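Local structure of alpha-glucosidase (Bacteroides thetaiotaomicron, 5XFM) at residues 515-520 with 581-586; 521-526 with 570-575; 594-599 with 626-631; 603-608 with 615-620. The protein probably hydrolyses beta-L-arabinopyranosides and alpha-galactosides, as a bifunctional calcium-binding enzyme of glycoside hydrolase family 97. The protein carries 1 engineered substitution. One frame throughout, in Å; residues are numbered along the deposited sequence.

Interaction 1: residues 515-520 with 581-586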
loop_
_atom_site.group_PDB
_atom_site.type_symbol
_atom_site.label_atom_id
_atom_site.label_comp_id
_atom_site.label_asym_id
_atom_site.label_seq_id
_atom_site.Cartn_x
_atom_site.Cartn_y
_atom_site.Cartn_z
ATOM N N GLN A 515 13.149 9.039 12.940
ATOM C CA GLN A 515 13.359 7.711 12.375
ATOM C C GLN A 515 12.700 6.608 13.185
ATOM O O GLN A 515 12.139 5.675 12.615
ATOM C CB GLN A 515 14.859 7.423 12.225
ATOM C CG GLN A 515 15.561 8.358 11.264
ATOM C CD GLN A 515 15.048 8.175 9.843
ATOM O OE1 GLN A 515 14.898 7.048 9.366
ATOM N NE2 GLN A 515 14.781 9.282 9.160
ATOM N N LEU A 516 12.834 6.681 14.508
ATOM C CA LEU A 516 12.221 5.712 15.407
ATOM C C LEU A 516 10.688 5.751 15.261
ATOM O O LEU A 516 10.031 4.711 15.153
ATOM C CB LEU A 516 12.659 5.980 16.854
ATOM C CG LEU A 516 14.174 5.947 17.142
ATOM C CD1 LEU A 516 14.465 6.121 18.626
ATOM C CD2 LEU A 516 14.861 4.685 16.621
ATOM N N ALA A 517 10.140 6.963 15.233
ATOM C CA ALA A 517 8.714 7.192 15.033
ATOM C C ALA A 517 8.241 6.582 13.721
ATOM O O ALA A 517 7.111 6.104 13.609
ATOM C CB ALA A 517 8.407 8.685 15.057
ATOM N N THR A 518 9.120 6.615 12.727
ATOM C CA THR A 518 8.811 6.089 11.405
ATOM C C THR A 518 8.613 4.558 11.404
ATOM O O THR A 518 7.926 4.013 10.541
ATOM C CB THR A 518 9.938 6.509 10.415
ATOM O OG1 THR A 518 9.627 7.794 9.862
ATOM C CG2 THR A 518 10.129 5.514 9.284
ATOM N N THR A 519 9.166 3.865 12.396
ATOM C CA THR A 519 8.935 2.423 12.508
ATOM C C THR A 519 7.498 2.118 12.938
ATOM O O THR A 519 6.980 1.021 12.710
ATOM C CB THR A 519 9.931 1.752 13.493
ATOM O OG1 THR A 519 9.679 2.193 14.835
ATOM C CG2 THR A 519 11.372 2.082 13.099
ATOM N N VAL A 520 6.854 3.099 13.554
ATOM C CA VAL A 520 5.470 2.952 13.958
ATOM C C VAL A 520 4.534 3.537 12.899
ATOM O O VAL A 520 3.457 2.996 12.635
ATOM C CB VAL A 520 5.228 3.620 15.321
ATOM C CG1 VAL A 520 3.769 3.512 15.712
ATOM C CG2 VAL A 520 6.104 2.967 16.378
ATOM N N ALA A 581 3.107 7.668 17.800
ATOM C CA ALA A 581 4.204 8.218 17.027
ATOM C C ALA A 581 3.741 9.462 16.292
ATOM O O ALA A 581 2.629 9.501 15.747
ATOM C CB ALA A 581 4.744 7.187 16.054
ATOM N N ALA A 582 4.586 10.487 16.306
ATOM C CA ALA A 582 4.269 11.721 15.598
ATOM C C ALA A 582 5.503 12.305 14.943
ATOM O O ALA A 582 6.593 12.236 15.506
ATOM C CB ALA A 582 3.639 12.735 16.545
ATOM N N VAL A 583 5.344 12.854 13.740
ATOM C CA VAL A 583 6.429 13.617 13.122
ATOM C C VAL A 583 5.930 14.903 12.467
ATOM O O VAL A 583 4.740 15.031 12.108
ATOM C CB VAL A 583 7.200 12.808 12.046
ATOM C CG1 VAL A 583 7.862 11.569 12.646
ATOM C CG2 VAL A 583 6.286 12.452 10.880
ATOM N N ASN A 584 6.865 15.840 12.303
ATOM C CA ASN A 584 6.563 17.167 11.769
ATOM C C ASN A 584 7.387 17.527 10.529
ATOM O O ASN A 584 8.616 17.623 10.592
ATOM C CB ASN A 584 6.783 18.223 12.858
ATOM C CG ASN A 584 6.616 19.649 12.343
ATOM O OD1 ASN A 584 5.885 19.907 11.381
ATOM N ND2 ASN A 584 7.300 20.587 12.991
ATOM N N ALA A 585 6.701 17.763 9.413
ATOM C CA ALA A 585 7.373 18.147 8.173
ATOM C C ALA A 585 7.276 19.645 7.914
ATOM O O ALA A 585 7.723 20.125 6.871
ATOM C CB ALA A 585 6.798 17.378 6.990
ATOM N N GLY A 586 6.678 20.382 8.842
ATOM C CA GLY A 586 6.604 21.827 8.699
ATOM C C GLY A 586 7.969 22.436 8.951
ATOM O O GLY A 586 8.892 21.736 9.369
#
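Ala-517 sets its methyl group against two side chains of the strand, Ala-581 and Val-583. This is a helix packed on the face of a beta-sheet, and it joins the catalytic TIM-barrel domain to the C-terminal all-beta domain. The axes of helix 515-520 and strand 581-584 come within 7.4 Å, at 126° between their N-to-C directions. Small residues allow this approach. Ala-517 and Ala-581 bring their CA atoms to 5.0 Å. Ala-517 CB meets Val-583 CG1 at 3.8 Å. That branch lies anti to the carbonyl carbon of Val-583 (chi1 -61°). Between the two strand side chains, Ala-517 CB also lies 4.0 Å from Ala-582 O. One helical turn on from Ala-517, Val-520 meets the same strand, and its CB is 3.7 Å from Ala-581 CB. Its CG1, anti to the backbone N, touches the same methyl. The contact is apolar and wholly buried. Phe-514 and Leu-521 of the same helix also touch Val-583. In the closest approach across the contact, the methyl CB of Ala-581 lies 3.6 Å from the carbonyl oxygen of Ala-517.

Interaction 2: residues 521-526 with 570-575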
loop_
_atom_site.group_PDB
_atom_site.type_symbol
_atom_site.label_atom_id
_atom_site.label_comp_id
_atom_site.label_asym_id
_atom_site.label_seq_id
_atom_site.Cartn_x
_atom_site.Cartn_y
_atom_site.Cartn_z
ATOM N N LEU A 521 4.949 4.642 12.292
ATOM C CA LEU A 521 4.142 5.291 11.267
ATOM C C LEU A 521 3.940 4.427 10.023
ATOM O O LEU A 521 2.830 4.342 9.504
ATOM C CB LEU A 521 4.774 6.621 10.860
ATOM C CG LEU A 521 4.767 7.691 11.953
ATOM C CD1 LEU A 521 5.489 8.948 11.486
ATOM C CD2 LEU A 521 3.349 8.005 12.391
ATOM N N LEU A 522 5.006 3.786 9.549
ATOM C CA LEU A 522 4.951 3.029 8.297
ATOM C C LEU A 522 4.852 1.518 8.547
ATOM O O LEU A 522 5.783 0.908 9.078
ATOM C CB LEU A 522 6.186 3.348 7.438
ATOM C CG LEU A 522 6.543 4.833 7.268
ATOM C CD1 LEU A 522 7.696 5.033 6.288
ATOM C CD2 LEU A 522 5.330 5.648 6.834
ATOM N N GLN A 523 3.746 0.916 8.111
ATOM C CA GLN A 523 3.426 -0.480 8.431
ATOM C C GLN A 523 3.790 -1.481 7.323
ATOM O O GLN A 523 3.497 -1.267 6.140
ATOM C CB GLN A 523 1.928 -0.594 8.765
ATOM C CG GLN A 523 1.407 -2.008 8.978
ATOM C CD GLN A 523 0.921 -2.632 7.678
ATOM O OE1 GLN A 523 0.306 -1.958 6.846
ATOM N NE2 GLN A 523 1.203 -3.917 7.492
ATOM N N ASN A 524 4.457 -2.561 7.727
ATOM C CA ASN A 524 4.710 -3.726 6.875
ATOM C C ASN A 524 5.089 -4.914 7.766
ATOM O O ASN A 524 5.897 -4.762 8.685
ATOM C CB ASN A 524 5.809 -3.435 5.848
ATOM C CG ASN A 524 5.814 -4.430 4.691
ATOM O OD1 ASN A 524 6.465 -5.474 4.753
ATOM N ND2 ASN A 524 5.078 -4.111 3.635
ATOM N N PRO A 525 4.524 -6.101 7.490
ATOM C CA PRO A 525 4.653 -7.278 8.362
ATOM C C PRO A 525 6.102 -7.744 8.560
ATOM O O PRO A 525 6.508 -8.092 9.671
ATOM C CB PRO A 525 3.861 -8.357 7.611
ATOM C CG PRO A 525 3.036 -7.630 6.621
ATOM C CD PRO A 525 3.784 -6.414 6.258
ATOM N N VAL A 526 6.869 -7.745 7.478
ATOM C CA VAL A 526 8.290 -8.066 7.535
ATOM C C VAL A 526 9.089 -6.799 7.246
ATOM O O VAL A 526 9.157 -6.353 6.100
ATOM C CB VAL A 526 8.662 -9.175 6.527
ATOM C CG1 VAL A 526 10.170 -9.381 6.475
ATOM C CG2 VAL A 526 7.951 -10.476 6.878
ATOM N N LEU A 570 -0.225 9.279 14.990
ATOM C CA LEU A 570 -1.077 8.095 15.108
ATOM C C LEU A 570 -0.615 7.135 16.202
ATOM O O LEU A 570 0.571 7.071 16.537
ATOM C CB LEU A 570 -1.198 7.358 13.769
ATOM C CG LEU A 570 -0.027 6.756 13.004
ATOM C CD1 LEU A 570 0.351 5.357 13.501
ATOM C CD2 LEU A 570 -0.408 6.712 11.540
ATOM N N ALA A 571 -1.576 6.400 16.759
ATOM C CA ALA A 571 -1.294 5.387 17.763
ATOM C C ALA A 571 -1.649 3.996 17.259
ATOM O O ALA A 571 -2.710 3.786 16.665
ATOM C CB ALA A 571 -2.044 5.690 19.048
ATOM N N ARG A 572 -0.743 3.054 17.505
ATOM C CA ARG A 572 -0.919 1.655 17.134
ATOM C C ARG A 572 -0.733 0.757 18.352
ATOM O O ARG A 572 0.164 0.978 19.166
ATOM C CB ARG A 572 0.067 1.255 16.029
ATOM C CG ARG A 572 -0.292 1.772 14.650
ATOM C CD ARG A 572 0.720 1.340 13.591
ATOM N NE ARG A 572 0.069 1.157 12.296
ATOM C CZ ARG A 572 0.266 1.925 11.230
ATOM N NH1 ARG A 572 1.092 2.956 11.291
ATOM N NH2 ARG A 572 -0.384 1.671 10.105
ATOM N N ARG A 573 -1.589 -0.251 18.469
ATOM C CA ARG A 573 -1.563 -1.159 19.606
ATOM C C ARG A 573 -1.054 -2.539 19.215
ATOM O O ARG A 573 -1.403 -3.056 18.152
ATOM C CB ARG A 573 -2.962 -1.283 20.228
ATOM C CG ARG A 573 -3.057 -2.292 21.370
ATOM C CD ARG A 573 -4.424 -2.264 22.041
ATOM N NE ARG A 573 -5.505 -2.679 21.152
ATOM C CZ ARG A 573 -5.859 -3.945 20.940
ATOM N NH1 ARG A 573 -5.228 -4.926 21.569
ATOM N NH2 ARG A 573 -6.857 -4.230 20.113
ATOM N N GLN A 574 -0.183 -3.105 20.049
ATOM C CA GLN A 574 0.145 -4.524 19.942
ATOM C C GLN A 574 -0.070 -5.183 21.293
ATOM O O GLN A 574 0.586 -4.824 22.281
ATOM C CB GLN A 574 1.578 -4.780 19.501
ATOM C CG GLN A 574 1.877 -6.281 19.518
ATOM C CD GLN A 574 3.299 -6.607 19.149
ATOM O OE1 GLN A 574 4.215 -6.362 19.931
ATOM N NE2 GLN A 574 3.501 -7.137 17.942
ATOM N N GLY A 575 -0.982 -6.148 21.334
ATOM C CA GLY A 575 -1.373 -6.748 22.590
ATOM C C GLY A 575 -1.985 -5.689 23.476
ATOM O O GLY A 575 -2.987 -5.072 23.124
#
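Arg-572 reaches from its strand to the end of the helix and presents its guanidinium group to Leu-521 and Gln-523. NH1 donates to Leu-521 O at 2.9 Å, with an angle of 137° at the hydrogen. The donor stands well above the plane of that carbonyl. The oxygen in turn lies near the guanidinium edge, tilted 21° from its plane. NH1 also bonds to Val-520 O, so one nitrogen serves two carbonyls. Gln-523 approaches differently. Its CB lies over one face of the guanidinium, off toward the rim, 3.5 Å from Arg-572 NH2. Its chain bends at chi2 and its end leads away; NE2 bonds to Ser-486 OG. Trp-554 makes a cation-pi contact with Arg-572. An alanine in place of Arg-572 would probably leave the carbonyls of Val-520 and Leu-521 without this donor and open a gap beside Gln-523 CB. The leucines form a separate apolar contact. Their side chains cross obliquely, and Leu-521 CD2 meets Leu-570 CG at 3.7 Å. The position of that CG, between its own backbone N and carbonyl carbon (chi1 61°), brings it to the methyl. Leu-522 is the first residue to leave helical geometry. The arginine side chain thus donates to two carbonyls at the end of helix 512-521, where the TIM barrel meets the C-terminal all-beta domain.

Interaction 3: residues 594-599 with 626-631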
loop_
_atom_site.group_PDB
_atom_site.type_symbol
_atom_site.label_atom_id
_atom_site.label_comp_id
_atom_site.label_asym_id
_atom_site.label_seq_id
_atom_site.Cartn_x
_atom_site.Cartn_y
_atom_site.Cartn_z
ATOM N N LEU A 594 -3.072 17.048 22.813
ATOM C CA LEU A 594 -3.678 15.791 22.410
ATOM C C LEU A 594 -4.521 15.230 23.536
ATOM O O LEU A 594 -4.207 15.400 24.722
ATOM C CB LEU A 594 -2.605 14.777 22.002
ATOM C CG LEU A 594 -1.549 15.234 20.995
ATOM C CD1 LEU A 594 -0.520 14.139 20.765
ATOM C CD2 LEU A 594 -2.209 15.623 19.688
ATOM N N ASP A 595 -5.591 14.547 23.149
ATOM C CA ASP A 595 -6.394 13.783 24.082
ATOM C C ASP A 595 -6.091 12.313 23.826
ATOM O O ASP A 595 -6.499 11.750 22.810
ATOM C CB ASP A 595 -7.884 14.092 23.897
ATOM C CG ASP A 595 -8.770 13.348 24.885
ATOM O OD1 ASP A 595 -8.316 13.062 26.014
ATOM O OD2 ASP A 595 -9.927 13.043 24.526
ATOM N N LEU A 596 -5.345 11.707 24.741
ATOM C CA LEU A 596 -4.882 10.336 24.564
ATOM C C LEU A 596 -5.504 9.378 25.570
ATOM O O LEU A 596 -4.912 9.097 26.609
ATOM C CB LEU A 596 -3.355 10.271 24.646
ATOM C CG LEU A 596 -2.594 11.194 23.692
ATOM C CD1 LEU A 596 -1.102 10.949 23.791
ATOM C CD2 LEU A 596 -3.078 11.009 22.260
ATOM N N GLU A 597 -6.709 8.905 25.262
ATOM C CA GLU A 597 -7.400 7.912 26.087
ATOM C C GLU A 597 -6.465 6.745 26.401
ATOM O O GLU A 597 -6.434 6.253 27.529
ATOM C CB GLU A 597 -8.666 7.411 25.389
ATOM C CG GLU A 597 -9.185 6.082 25.921
ATOM C CD GLU A 597 -10.411 5.583 25.177
ATOM O OE1 GLU A 597 -10.895 6.300 24.275
ATOM O OE2 GLU A 597 -10.894 4.474 25.499
ATOM N N MET A 598 -5.711 6.329 25.384
ATOM C CA MET A 598 -4.676 5.301 25.486
ATOM C C MET A 598 -3.910 5.316 26.803
ATOM O O MET A 598 -3.766 4.295 27.472
ATOM C CB MET A 598 -3.639 5.478 24.367
ATOM C CG MET A 598 -4.133 6.120 23.083
ATOM S SD MET A 598 -5.150 5.005 22.110
ATOM C CE MET A 598 -5.281 5.939 20.592
ATOM N N PHE A 599 -3.399 6.490 27.148
ATOM C CA PHE A 599 -2.452 6.619 28.241
ATOM C C PHE A 599 -3.087 7.066 29.554
ATOM O O PHE A 599 -2.376 7.324 30.523
ATOM C CB PHE A 599 -1.352 7.582 27.817
ATOM C CG PHE A 599 -0.605 7.119 26.603
ATOM C CD1 PHE A 599 -0.300 5.779 26.439
ATOM C CD2 PHE A 599 -0.236 8.010 25.613
ATOM C CE1 PHE A 599 0.380 5.338 25.322
ATOM C CE2 PHE A 599 0.446 7.573 24.490
ATOM C CZ PHE A 599 0.752 6.234 24.347
ATOM N N GLY A 626 -6.233 12.732 30.166
ATOM C CA GLY A 626 -5.673 12.296 28.898
ATOM C C GLY A 626 -4.987 13.455 28.198
ATOM O O GLY A 626 -4.614 13.364 27.028
ATOM N N LYS A 627 -4.843 14.559 28.926
ATOM C CA LYS A 627 -4.276 15.791 28.396
ATOM C C LYS A 627 -2.769 15.738 28.210
ATOM O O LYS A 627 -2.024 15.887 29.179
ATOM C CB LYS A 627 -4.581 16.955 29.344
ATOM C CG LYS A 627 -5.941 17.601 29.161
ATOM C CD LYS A 627 -6.589 17.219 27.847
ATOM C CE LYS A 627 -8.038 17.672 27.816
ATOM N NZ LYS A 627 -8.773 17.034 26.693
ATOM N N VAL A 628 -2.313 15.485 26.987
ATOM C CA VAL A 628 -0.880 15.565 26.697
ATOM C C VAL A 628 -0.588 16.848 25.920
ATOM O O VAL A 628 -1.377 17.254 25.077
ATOM C CB VAL A 628 -0.389 14.339 25.904
ATOM C CG1 VAL A 628 1.094 14.456 25.594
ATOM C CG2 VAL A 628 -0.657 13.069 26.697
ATOM N N GLN A 629 0.534 17.500 26.204
ATOM C CA GLN A 629 0.969 18.622 25.380
ATOM C C GLN A 629 2.404 18.422 24.953
ATOM O O GLN A 629 3.251 18.071 25.768
ATOM C CB GLN A 629 0.838 19.954 26.118
ATOM C CG GLN A 629 -0.521 20.229 26.721
ATOM C CD GLN A 629 -0.576 21.592 27.383
ATOM O OE1 GLN A 629 0.390 22.355 27.335
ATOM N NE2 GLN A 629 -1.716 21.914 27.983
ATOM N N LEU A 630 2.688 18.676 23.683
ATOM C CA LEU A 630 4.021 18.386 23.157
ATOM C C LEU A 630 4.390 19.359 22.058
ATOM O O LEU A 630 3.527 19.793 21.306
ATOM C CB LEU A 630 4.091 16.950 22.627
ATOM C CG LEU A 630 4.028 15.802 23.639
ATOM C CD1 LEU A 630 3.880 14.473 22.931
ATOM C CD2 LEU A 630 5.277 15.793 24.519
ATOM N N GLU A 631 5.676 19.681 21.955
ATOM C CA GLU A 631 6.170 20.487 20.847
ATOM C C GLU A 631 7.182 19.689 20.038
ATOM O O GLU A 631 8.095 19.085 20.596
ATOM C CB GLU A 631 6.774 21.795 21.364
ATOM C CG GLU A 631 7.523 22.622 20.325
ATOM C CD GLU A 631 7.892 23.996 20.857
ATOM O OE1 GLU A 631 8.806 24.627 20.292
ATOM O OE2 GLU A 631 7.368 24.381 21.925
#
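Leu-596 lies against Val-628, its CD1 3.6 Å from Val-628 CG2. In Leu-596 the CG is anti to the carbonyl carbon (chi1 -55°). In Val-628 the CG2 branch takes that place, while CG1 is anti to the backbone N (chi1 179°). Leu-594 shares a buried face with Val-628. The two form an antiparallel hydrogen-bonded pair: Leu-594 N donates to Val-628 O at 2.8 Å, and Val-628 N returns a bond to Leu-594 O. A third bond, from Leu-596 N to Gly-626 O at 2.9 Å, continues the pairing just beyond the strands. Gly-626 has positive phi, and a side chain there would clash with Asp-595. On the other, exposed face, Asp-595 and Lys-627 form a non-hydrogen-bonded pair. The lysine chain is modelled with a nearly eclipsed chi2 (-15°), which is doubtful. Its NZ comes to 4.1 Å from Asp-595 OD1, too far for a salt bridge. The antiparallel two-stranded sheet belongs to the C-terminal all-beta domain. Its buried face lies against the larger sheet, where Leu-594 touches Val-569 of strand 567-574. Leu-596, just past the strand, touches Leu-580 of strand 577-584 and Val-560 of strand 556-563.

Interaction 4: residues 603-608 with 615-620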
loop_
_atom_site.group_PDB
_atom_site.type_symbol
_atom_site.label_atom_id
_atom_site.label_comp_id
_atom_site.label_asym_id
_atom_site.label_seq_id
_atom_site.Cartn_x
_atom_site.Cartn_y
_atom_site.Cartn_z
ATOM N N THR A 603 2.103 6.385 33.389
ATOM C CA THR A 603 3.443 6.877 33.123
ATOM C C THR A 603 3.962 6.248 31.849
ATOM O O THR A 603 4.172 5.038 31.793
ATOM C CB THR A 603 4.420 6.551 34.275
ATOM O OG1 THR A 603 3.939 7.111 35.505
ATOM C CG2 THR A 603 5.810 7.097 33.970
ATOM N N VAL A 604 4.178 7.066 30.827
ATOM C CA VAL A 604 4.605 6.539 29.542
ATOM C C VAL A 604 6.086 6.804 29.309
ATOM O O VAL A 604 6.648 7.763 29.849
ATOM C CB VAL A 604 3.787 7.149 28.381
ATOM C CG1 VAL A 604 2.311 6.827 28.544
ATOM C CG2 VAL A 604 3.998 8.654 28.308
ATOM N N ALA A 605 6.708 5.948 28.499
ATOM C CA ALA A 605 8.084 6.162 28.060
ATOM C C ALA A 605 8.084 7.162 26.917
ATOM O O ALA A 605 7.373 6.977 25.927
ATOM C CB ALA A 605 8.729 4.852 27.629
ATOM N N LEU A 606 8.879 8.219 27.047
ATOM C CA LEU A 606 8.858 9.288 26.059
ATOM C C LEU A 606 10.187 9.452 25.327
ATOM O O LEU A 606 11.222 9.728 25.935
ATOM C CB LEU A 606 8.477 10.609 26.734
ATOM C CG LEU A 606 8.663 11.881 25.910
ATOM C CD1 LEU A 606 7.745 11.855 24.707
ATOM C CD2 LEU A 606 8.424 13.128 26.753
ATOM N N TYR A 607 10.130 9.297 24.009
ATOM C CA TYR A 607 11.254 9.544 23.122
ATOM C C TYR A 607 11.037 10.899 22.477
ATOM O O TYR A 607 9.991 11.146 21.871
ATOM C CB TYR A 607 11.377 8.451 22.056
ATOM C CG TYR A 607 11.697 7.084 22.616
ATOM C CD1 TYR A 607 10.712 6.302 23.200
ATOM C CD2 TYR A 607 12.989 6.586 22.572
ATOM C CE1 TYR A 607 11.006 5.057 23.718
ATOM C CE2 TYR A 607 13.293 5.345 23.086
ATOM C CZ TYR A 607 12.301 4.583 23.657
ATOM O OH TYR A 607 12.610 3.342 24.168
ATOM N N LYS A 608 12.027 11.769 22.609
ATOM C CA LYS A 608 11.875 13.150 22.191
ATOM C C LYS A 608 13.198 13.692 21.640
ATOM O O LYS A 608 14.263 13.180 21.972
ATOM C CB LYS A 608 11.361 13.958 23.395
ATOM C CG LYS A 608 11.669 15.437 23.442
ATOM C CD LYS A 608 11.315 15.988 24.812
ATOM C CE LYS A 608 11.492 17.490 24.878
ATOM N NZ LYS A 608 11.092 18.020 26.210
ATOM N N PRO A 615 18.568 12.479 20.460
ATOM C CA PRO A 615 17.494 11.657 21.033
ATOM C C PRO A 615 17.551 11.605 22.551
ATOM O O PRO A 615 18.643 11.501 23.115
ATOM C CB PRO A 615 17.754 10.269 20.442
ATOM C CG PRO A 615 19.191 10.275 20.061
ATOM C CD PRO A 615 19.545 11.677 19.704
ATOM N N GLU A 616 16.395 11.697 23.203
ATOM C CA GLU A 616 16.346 11.585 24.653
ATOM C C GLU A 616 15.149 10.753 25.092
ATOM O O GLU A 616 14.030 10.929 24.596
ATOM C CB GLU A 616 16.298 12.962 25.323
ATOM C CG GLU A 616 16.333 12.884 26.856
ATOM C CD GLU A 616 15.922 14.179 27.545
ATOM O OE1 GLU A 616 15.732 15.199 26.846
ATOM O OE2 GLU A 616 15.826 14.185 28.795
ATOM N N LEU A 617 15.411 9.826 26.009
ATOM C CA LEU A 617 14.373 9.009 26.618
ATOM C C LEU A 617 14.101 9.431 28.057
ATOM O O LEU A 617 14.978 9.357 28.919
ATOM C CB LEU A 617 14.769 7.532 26.581
ATOM C CG LEU A 617 13.894 6.568 27.386
ATOM C CD1 LEU A 617 12.496 6.466 26.790
ATOM C CD2 LEU A 617 14.557 5.204 27.459
ATOM N N THR A 618 12.881 9.884 28.310
ATOM C CA THR A 618 12.464 10.260 29.653
ATOM C C THR A 618 11.145 9.579 29.986
ATOM O O THR A 618 10.701 8.684 29.264
ATOM C CB THR A 618 12.313 11.783 29.801
ATOM O OG1 THR A 618 11.431 12.275 28.787
ATOM C CG2 THR A 618 13.651 12.463 29.654
ATOM N N SER A 619 10.516 10.004 31.077
ATOM C CA SER A 619 9.190 9.510 31.428
ATOM C C SER A 619 8.203 10.663 31.423
ATOM O O SER A 619 8.588 11.817 31.623
ATOM C CB SER A 619 9.192 8.840 32.801
ATOM O OG SER A 619 9.195 9.814 33.830
ATOM N N LEU A 620 6.929 10.356 31.193
ATOM C CA LEU A 620 5.904 11.390 31.201
ATOM C C LEU A 620 4.605 10.899 31.837
ATOM O O LEU A 620 4.019 9.913 31.391
ATOM C CB LEU A 620 5.635 11.884 29.777
ATOM C CG LEU A 620 4.574 12.974 29.601
ATOM C CD1 LEU A 620 4.993 14.251 30.321
ATOM C CD2 LEU A 620 4.299 13.246 28.127
#
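Tyr-607 and Leu-617 lie side by side, with Leu-617 CD1 over one face of the tyrosine ring. This CH-pi contact measures 3.7 Å from Leu-617 CD1 to the Tyr-607 ring centroid. The backbones are joined by six hydrogen bonds in three reciprocal pairs. Val-604 and Leu-620 bond N to O in both directions. Leu-606 and Thr-618 do the same, as do Lys-608 and Glu-616. Glu-616 N donates to Lys-608 O at 2.9 Å. Leu-606 O also receives a CA-H contact from Leu-617 CA at 3.3 Å. These strands form an antiparallel beta-hairpin at one edge of the six-stranded sheet of the C-terminal domain. The inner strand bonds on to strand 636-641: Ala-605 pairs with Ile-641 and Tyr-607 with Leu-639. Tyr-607 also meets Phe-546 edge to face, so its ring meets both Leu-617 of the partner strand and Phe-546 of helix 541-549. An alanine at Tyr-607 would probably leave Leu-617 CD1 without its aromatic face and Phe-546 without its ring partner. On the face that carries Leu-606, Thr-618 OG1 lies 3.7 Å from Leu-606 CD2. Beside them, Val-604 CG2 packs against Leu-620 CB at 3.9 Å.

In the fold
Interactions 1 and 2 lie at the junction of the catalytic barrel and the C-terminal domain, their centres 12 Å apart. Both involve helix 512-521 or its end; interaction 1 uses strand 577-584 and interaction 2 its sheet neighbour 567-574. Along the chain, interaction 2 falls within the span of interaction 1. Interactions 3 and 4 follow later, with the hairpin 603-608/615-620 set between the segments of interaction 3. Their centres are 13 Å apart, and Phe-599 packs on Val-604. Interactions 1, 2 and 4 reach one six-stranded antiparallel sheet. Interaction 3 belongs to a separate two-stranded sheet, and Met-598 touches Ala-571 of interaction 2. The C-terminal domain is thus built as stacked sheets, with the larger one resting on the barrel's helix.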